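Local coordinates for type IV pilin protein (Neisseria meningitidis, PDB 5V0M), which is a non-core minor pilin of type IV pili, probably contributing to pilus-mediated cell adhesion, at residues V49-V54 with F59-D64; I85-S88 with S93-G96; V7-V12 with C75-N80. All coordinates share one frame; numbering follows the deposited sequence.

Contact 1. Residues V49-V54 with F59-D64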
loop_
_atom_site.group_PDB
_atom_site.type_symbol
_atom_site.label_atom_id
_atom_site.label_comp_id
_atom_site.label_asym_id
_atom_site.label_seq_id
_atom_site.Cartn_x
_atom_site.Cartn_y
_atom_site.Cartn_z
ATOM N N VAL A 49 -2.530 -3.766 4.701
ATOM C CA VAL A 49 -1.271 -3.532 4.003
ATOM C C VAL A 49 -0.335 -4.711 4.225
ATOM O O VAL A 49 -0.084 -5.106 5.370
ATOM C CB VAL A 49 -0.634 -2.208 4.466
ATOM C CG1 VAL A 49 0.713 -2.000 3.821
ATOM C CG2 VAL A 49 -1.572 -1.030 4.165
ATOM N N THR A 50 0.215 -5.245 3.135
ATOM C CA THR A 50 1.153 -6.356 3.186
ATOM C C THR A 50 2.292 -6.077 2.223
ATOM O O THR A 50 2.226 -5.171 1.392
ATOM C CB THR A 50 0.448 -7.647 2.773
ATOM O OG1 THR A 50 -0.093 -7.476 1.457
ATOM C CG2 THR A 50 -0.665 -8.005 3.748
ATOM N N LEU A 51 3.363 -6.838 2.357
ATOM C CA LEU A 51 4.417 -6.877 1.356
ATOM C C LEU A 51 4.113 -8.025 0.424
ATOM O O LEU A 51 4.267 -9.192 0.799
ATOM C CB LEU A 51 5.764 -7.069 2.030
ATOM C CG LEU A 51 6.311 -5.770 2.601
ATOM C CD1 LEU A 51 7.308 -6.039 3.734
ATOM C CD2 LEU A 51 6.979 -4.947 1.492
ATOM N N SER A 52 3.696 -7.700 -0.793
ATOM C CA SER A 52 3.385 -8.725 -1.771
ATOM C C SER A 52 4.636 -9.289 -2.414
ATOM O O SER A 52 4.609 -10.424 -2.910
ATOM C CB SER A 52 2.451 -8.145 -2.834
ATOM O OG SER A 52 3.037 -6.981 -3.393
ATOM N N LYS A 53 5.720 -8.511 -2.446
ATOM C CA LYS A 53 6.997 -8.941 -2.996
ATOM C C LYS A 53 8.101 -8.365 -2.132
ATOM O O LYS A 53 8.073 -7.180 -1.800
ATOM C CB LYS A 53 7.177 -8.425 -4.422
ATOM C CG LYS A 53 6.104 -8.915 -5.392
ATOM C CD LYS A 53 6.294 -8.370 -6.810
ATOM C CE LYS A 53 7.617 -8.837 -7.411
ATOM N NZ LYS A 53 7.692 -8.612 -8.885
ATOM N N VAL A 54 9.079 -9.205 -1.783
ATOM C CA VAL A 54 10.284 -8.783 -1.078
ATOM C C VAL A 54 11.466 -9.513 -1.681
ATOM O O VAL A 54 11.457 -10.746 -1.773
ATOM C CB VAL A 54 10.233 -9.090 0.431
ATOM C CG1 VAL A 54 11.545 -8.663 1.107
ATOM C CG2 VAL A 54 9.047 -8.405 1.072
ATOM N N PHE A 59 11.055 -4.088 -3.214
ATOM C CA PHE A 59 9.841 -4.546 -2.557
ATOM C C PHE A 59 8.619 -3.974 -3.261
ATOM O O PHE A 59 8.695 -2.982 -3.981
ATOM C CB PHE A 59 9.790 -4.160 -1.077
ATOM C CG PHE A 59 9.715 -2.687 -0.849
ATOM C CD1 PHE A 59 10.846 -1.966 -0.512
ATOM C CD2 PHE A 59 8.515 -1.991 -0.993
ATOM C CE1 PHE A 59 10.782 -0.598 -0.304
ATOM C CE2 PHE A 59 8.462 -0.616 -0.793
ATOM C CZ PHE A 59 9.594 0.073 -0.445
ATOM N N THR A 60 7.484 -4.624 -3.036
ATOM C CA THR A 60 6.179 -4.090 -3.415
ATOM C C THR A 60 5.262 -4.212 -2.213
ATOM O O THR A 60 5.096 -5.313 -1.656
ATOM C CB THR A 60 5.575 -4.818 -4.609
ATOM O OG1 THR A 60 6.443 -4.691 -5.738
ATOM C CG2 THR A 60 4.225 -4.218 -4.977
ATOM N N LEU A 61 4.699 -3.084 -1.809
ATOM C CA LEU A 61 3.634 -3.020 -0.827
ATOM C C LEU A 61 2.300 -3.130 -1.528
ATOM O O LEU A 61 2.114 -2.590 -2.622
ATOM C CB LEU A 61 3.693 -1.669 -0.133
ATOM C CG LEU A 61 4.870 -1.504 0.810
ATOM C CD1 LEU A 61 5.258 -0.046 1.004
ATOM C CD2 LEU A 61 4.526 -2.167 2.132
ATOM N N GLN A 62 1.346 -3.791 -0.879
ATOM C CA GLN A 62 -0.003 -3.915 -1.415
ATOM C C GLN A 62 -1.041 -3.611 -0.354
ATOM O O GLN A 62 -0.966 -4.127 0.767
ATOM C CB GLN A 62 -0.225 -5.332 -1.945
ATOM C CG GLN A 62 -1.593 -5.593 -2.582
ATOM C CD GLN A 62 -1.629 -6.909 -3.332
ATOM O OE1 GLN A 62 -0.864 -7.128 -4.282
ATOM N NE2 GLN A 62 -2.493 -7.806 -2.900
ATOM N N ALA A 63 -2.031 -2.796 -0.718
ATOM C CA ALA A 63 -3.171 -2.444 0.127
ATOM C C ALA A 63 -4.411 -3.085 -0.475
ATOM O O ALA A 63 -4.840 -2.709 -1.575
ATOM C CB ALA A 63 -3.332 -0.929 0.197
ATOM N N ASP A 64 -4.992 -4.074 0.246
ATOM C CA ASP A 64 -6.219 -4.729 -0.156
ATOM C C ASP A 64 -7.364 -4.177 0.678
ATOM O O ASP A 64 -7.216 -4.043 1.902
ATOM C CB ASP A 64 -6.126 -6.239 0.085
ATOM C CG ASP A 64 -5.249 -6.949 -0.945
ATOM O OD1 ASP A 64 -5.787 -7.273 -2.031
ATOM O OD2 ASP A 64 -4.051 -7.149 -0.682
HETATM O O HOH W 1 -2.749 -6.742 1.628
HETATM O O HOH W 2 1.298 -6.719 -5.574
#
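T50 and Q62 form the regular core of a β hairpin that a classic β bulge distorts further along, where S52 and K53 together face T60. The T50–Q62 pair is of the antiparallel hydrogen-bonded kind: T50 N donates to Q62 O at 2.9 Å, nearly straight at 164°, and Q62 N returns a bond to T50 O. Beyond L51 the extra residue shifts the register by one. T60 O then takes weak bonds from both S52 N and K53 N, while T60 N gives K53 O a sound one.

On the face turned to helix 3-30, L51 and L61 run alongside each other in the same direction, with their CD2 methyls 3.8 Å apart. V49 CG1 reaches the same L61 methyl more loosely, and L51 CD2 also meets F59 CB. On the helix, M23 lies against L51 and F59, V12 against A63, and the asparagine N19 against V49.

The other face is polar, and Q62 organises it. Q62 CB lies against S52, 3.9 Å from S52 OG and barely farther from S52 CB. With CG anti to the backbone N (chi1 -178°) and the chain extended beyond, the amide is carried over the outer surface of the hairpin. There Q62 OE1 passes 3.8 Å from S52 CB and accepts a bond from water 2, which is also hydrogen-bonded to S52 OG; one water thus ties the bulge to the opposite strand. Water 1 makes a similar link between T50 OG1 and D64 OD2. The other end of the Q62 amide fixes its rotation: NE2 donates to the syn lone pair of D64 OD2 at 2.8 Å and 175°, with the carboxylate oxygen almost exactly in the amide plane.

Contact 2. Residues I85-S88 with S93-G96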
loop_
_atom_site.group_PDB
_atom_site.type_symbol
_atom_site.label_atom_id
_atom_site.label_comp_id
_atom_site.label_asym_id
_atom_site.label_seq_id
_atom_site.Cartn_x
_atom_site.Cartn_y
_atom_site.Cartn_z
ATOM N N ILE A 85 3.409 3.963 -7.863
ATOM C CA ILE A 85 2.151 3.685 -7.188
ATOM C C ILE A 85 1.082 3.455 -8.254
ATOM O O ILE A 85 1.072 4.114 -9.306
ATOM C CB ILE A 85 1.783 4.826 -6.216
ATOM C CG1 ILE A 85 0.793 4.312 -5.155
ATOM C CG2 ILE A 85 1.223 6.042 -6.956
ATOM C CD1 ILE A 85 0.568 5.268 -3.949
ATOM N N ALA A 86 0.198 2.498 -8.011
ATOM C CA ALA A 86 -0.801 2.144 -8.999
ATOM C C ALA A 86 -1.988 1.531 -8.281
ATOM O O ALA A 86 -1.847 0.993 -7.180
ATOM C CB ALA A 86 -0.291 1.146 -10.032
ATOM N N ALA A 87 -3.160 1.620 -8.893
ATOM C CA ALA A 87 -4.341 0.970 -8.355
ATOM C C ALA A 87 -5.146 0.357 -9.486
ATOM O O ALA A 87 -5.158 0.864 -10.609
ATOM C CB ALA A 87 -5.195 1.962 -7.565
ATOM N N SER A 88 -5.817 -0.751 -9.191
ATOM C CA SER A 88 -6.761 -1.339 -10.128
ATOM C C SER A 88 -7.905 -1.955 -9.345
ATOM O O SER A 88 -7.709 -2.514 -8.262
ATOM C CB SER A 88 -6.094 -2.399 -11.015
ATOM O OG SER A 88 -5.705 -3.522 -10.246
ATOM N N SER A 93 -13.553 2.237 -11.175
ATOM C CA SER A 93 -12.443 3.162 -11.248
ATOM C C SER A 93 -11.909 3.442 -9.854
ATOM O O SER A 93 -12.632 3.340 -8.859
ATOM C CB SER A 93 -12.901 4.488 -11.848
ATOM O OG SER A 93 -13.257 4.329 -13.209
ATOM N N CYS A 94 -10.654 3.863 -9.782
ATOM C CA CYS A 94 -9.987 4.096 -8.508
ATOM C C CYS A 94 -9.648 5.575 -8.431
ATOM O O CYS A 94 -8.572 6.001 -8.879
ATOM C CB CYS A 94 -8.729 3.235 -8.387
ATOM S SG CYS A 94 -9.028 1.474 -8.597
ATOM N N PRO A 95 -10.530 6.397 -7.871
ATOM C CA PRO A 95 -10.297 7.843 -7.905
ATOM C C PRO A 95 -9.033 8.235 -7.154
ATOM O O PRO A 95 -8.771 7.765 -6.042
ATOM C CB PRO A 95 -11.566 8.422 -7.253
ATOM C CG PRO A 95 -12.136 7.339 -6.472
ATOM C CD PRO A 95 -11.780 6.052 -7.184
ATOM N N GLY A 96 -8.244 9.110 -7.777
ATOM C CA GLY A 96 -6.943 9.489 -7.298
ATOM C C GLY A 96 -5.818 8.709 -7.938
ATOM O O GLY A 96 -4.659 9.108 -7.825
#
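The carbonyl group of S88 is the flat group in this contact, and the sulfur of C94 lies over one of its faces, with C94 SG 3.7 Å from S88 C. The sulfur stands almost straight above the carbonyl plane, set over the carbon and not at the edge beside the oxygen. It approaches end-on, since the CB–SG bond of C94 points down toward the carbonyl carbon, and the same C94 SG is 3.9 Å from S88 CA. The meeting is one of van der Waals packing against backbone.

A second, apolar touch comes from the preceding residue of the strand. A87 turns its CB toward the loop, where A87 CB meets C94 CB at 3.8 Å, so the short cysteine side chain rests with its methylene on A87 and its sulfur on S88. The torsion of C94 makes this possible: with SG turned away from its own carbonyl carbon (chi1 -56°), the sulfur is directed to the end of the strand. From there C94 SG closes the disulfide to C75 SG. The bridge is consistent with the disulfide that bounds the D-region in many type IV pilins, and here the covalent link holds the C-terminal loop where the A87 and S88 contacts receive it.

Strand 85-88 is an outermost strand of the sheet, paired by backbone hydrogen bonds of A86 and S88 with T78 and V76 of strand 76-80. The loop that follows doubles back between this edge and the start of helix 3-30, where P95 packs on R5, R6 and L9 and the carbonyl oxygen of S93 is hydrogen-bonded to R5.

Contact 3. Residues V7-V12 with C75-N80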
loop_
_atom_site.group_PDB
_atom_site.type_symbol
_atom_site.label_atom_id
_atom_site.label_comp_id
_atom_site.label_asym_id
_atom_site.label_seq_id
_atom_site.Cartn_x
_atom_site.Cartn_y
_atom_site.Cartn_z
ATOM N N VAL A 7 -11.736 9.976 -0.365
ATOM C CA VAL A 7 -10.976 10.195 0.869
ATOM C C VAL A 7 -10.154 8.962 1.229
ATOM O O VAL A 7 -8.953 9.053 1.521
ATOM C CB VAL A 7 -11.917 10.593 2.024
ATOM C CG1 VAL A 7 -11.176 10.611 3.344
ATOM C CG2 VAL A 7 -12.570 11.933 1.750
ATOM N N ARG A 8 -10.794 7.793 1.225
ATOM C CA ARG A 8 -10.118 6.597 1.713
ATOM C C ARG A 8 -8.964 6.217 0.799
ATOM O O ARG A 8 -7.903 5.793 1.282
ATOM C CB ARG A 8 -11.130 5.469 1.876
ATOM C CG ARG A 8 -12.102 5.749 3.003
ATOM C CD ARG A 8 -13.190 4.705 3.038
ATOM N NE ARG A 8 -14.149 5.011 4.098
ATOM C CZ ARG A 8 -15.181 4.254 4.424
ATOM N NH1 ARG A 8 -15.403 3.116 3.796
ATOM N NH2 ARG A 8 -15.975 4.619 5.420
ATOM N N LEU A 9 -9.138 6.358 -0.511
ATOM C CA LEU A 9 -8.042 6.063 -1.430
ATOM C C LEU A 9 -6.919 7.068 -1.306
ATOM O O LEU A 9 -5.744 6.684 -1.424
ATOM C CB LEU A 9 -8.550 5.958 -2.860
ATOM C CG LEU A 9 -9.326 4.680 -3.171
ATOM C CD1 LEU A 9 -10.194 4.837 -4.398
ATOM C CD2 LEU A 9 -8.363 3.505 -3.293
ATOM N N SER A 10 -7.230 8.330 -1.003
ATOM C CA SER A 10 -6.163 9.297 -0.766
ATOM C C SER A 10 -5.408 8.961 0.511
ATOM O O SER A 10 -4.171 9.066 0.565
ATOM C CB SER A 10 -6.749 10.708 -0.722
ATOM O OG SER A 10 -5.766 11.674 -0.392
ATOM N N GLU A 11 -6.123 8.517 1.531
ATOM C CA GLU A 11 -5.461 8.201 2.791
ATOM C C GLU A 11 -4.584 6.961 2.667
ATOM O O GLU A 11 -3.528 6.889 3.304
ATOM C CB GLU A 11 -6.480 8.083 3.912
ATOM C CG GLU A 11 -7.057 9.467 4.248
ATOM C CD GLU A 11 -8.233 9.434 5.217
ATOM O OE1 GLU A 11 -8.744 8.330 5.520
ATOM O OE2 GLU A 11 -8.649 10.526 5.680
ATOM N N VAL A 12 -5.005 5.951 1.892
ATOM C CA VAL A 12 -4.161 4.758 1.797
ATOM C C VAL A 12 -2.914 5.061 0.984
ATOM O O VAL A 12 -1.850 4.450 1.206
ATOM C CB VAL A 12 -4.936 3.540 1.258
ATOM C CG1 VAL A 12 -5.112 3.611 -0.245
ATOM C CG2 VAL A 12 -4.205 2.264 1.628
ATOM N N CYS A 75 -10.649 -1.596 -5.197
ATOM C CA CYS A 75 -9.346 -1.160 -5.670
ATOM C C CYS A 75 -8.238 -1.669 -4.774
ATOM O O CYS A 75 -8.241 -1.458 -3.553
ATOM C CB CYS A 75 -9.281 0.355 -5.769
ATOM S SG CYS A 75 -10.334 0.981 -7.118
ATOM N N VAL A 76 -7.267 -2.314 -5.395
ATOM C CA VAL A 76 -6.046 -2.744 -4.733
ATOM C C VAL A 76 -4.945 -1.790 -5.144
ATOM O O VAL A 76 -4.732 -1.563 -6.343
ATOM C CB VAL A 76 -5.699 -4.180 -5.141
ATOM C CG1 VAL A 76 -4.374 -4.610 -4.551
ATOM C CG2 VAL A 76 -6.800 -5.134 -4.699
ATOM N N VAL A 77 -4.220 -1.252 -4.176
ATOM C CA VAL A 77 -3.224 -0.223 -4.429
ATOM C C VAL A 77 -1.856 -0.813 -4.132
ATOM O O VAL A 77 -1.666 -1.462 -3.094
ATOM C CB VAL A 77 -3.492 1.025 -3.575
ATOM C CG1 VAL A 77 -2.523 2.168 -3.938
ATOM C CG2 VAL A 77 -4.971 1.472 -3.670
ATOM N N THR A 78 -0.894 -0.592 -5.027
ATOM C CA THR A 78 0.474 -1.094 -4.852
ATOM C C THR A 78 1.477 0.046 -4.920
ATOM O O THR A 78 1.268 1.044 -5.601
ATOM C CB THR A 78 0.848 -2.142 -5.891
ATOM O OG1 THR A 78 0.715 -1.598 -7.212
ATOM C CG2 THR A 78 -0.040 -3.360 -5.755
ATOM N N LEU A 79 2.594 -0.117 -4.225
ATOM C CA LEU A 79 3.659 0.879 -4.235
ATOM C C LEU A 79 4.969 0.127 -4.114
ATOM O O LEU A 79 5.127 -0.679 -3.192
ATOM C CB LEU A 79 3.549 1.844 -3.060
ATOM C CG LEU A 79 4.729 2.789 -2.849
ATOM C CD1 LEU A 79 4.910 3.745 -4.043
ATOM C CD2 LEU A 79 4.565 3.592 -1.595
ATOM N N ASN A 80 5.899 0.363 -5.026
ATOM C CA ASN A 80 7.168 -0.342 -4.962
ATOM C C ASN A 80 8.285 0.613 -4.571
ATOM O O ASN A 80 8.081 1.814 -4.398
ATOM C CB ASN A 80 7.447 -1.129 -6.251
ATOM C CG ASN A 80 7.655 -0.245 -7.478
ATOM O OD1 ASN A 80 8.038 0.925 -7.379
ATOM N ND2 ASN A 80 7.408 -0.827 -8.653
#
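Helix-on-sheet packing, the central feature of the type IV pilin fold, appears here in compact form: L9 and V12, one turn apart on helix 3-30, close on V77 of strand 76-80 and C75 just before it. The hub is a single methyl, V77 CG2. L9 CD2 meets it at 4.0 Å as the two side chains cross obliquely, and V12 CG1 meets it at the same distance, but tip to tip. V12 presents this methyl by holding CG1 between its backbone N and carbonyl carbon (chi1 78°). L9 CD2 has a second partner in C75 CB, 4.1 Å away, and so bridges the strand and the cysteine just before it. All four residues are buried, and the contact is purely apolar, with ordinary van der Waals spacing while the backbones stay well apart (V12 CA to V77 CA, 8.0 Å).

Neighbouring elements enclose the cluster. V12 also touches A63 of strand 59-65, V77 packs on I85 and A87 of strand 85-88, and F97 of the C-terminal loop lies against both L9 and V77; further along the helix, L16 touches V77 as well.

In the fold
The three contacts share one four-stranded antiparallel sheet, whose strands follow chain order, and the long helix 3-30 that packs on it. Contact 3 links distant residues, pairing the helix with strand 76-80; contact 1, a local hairpin, falls within the sequence it encloses, and contact 2 comes last. Centres of contacts 1 and 3 are about 12 Å apart, joined by probable backbone bonds between strands 59-65 and 76-80. Contacts 2 and 3 are closer, about 7 Å between centres, and covalently linked through the C75–C94 disulfide. Contacts 1 and 2, their centres about 15 Å apart, do not touch. A short-range hairpin, a long-range helix packing and a disulfide-held tail build the pilin's globular fold.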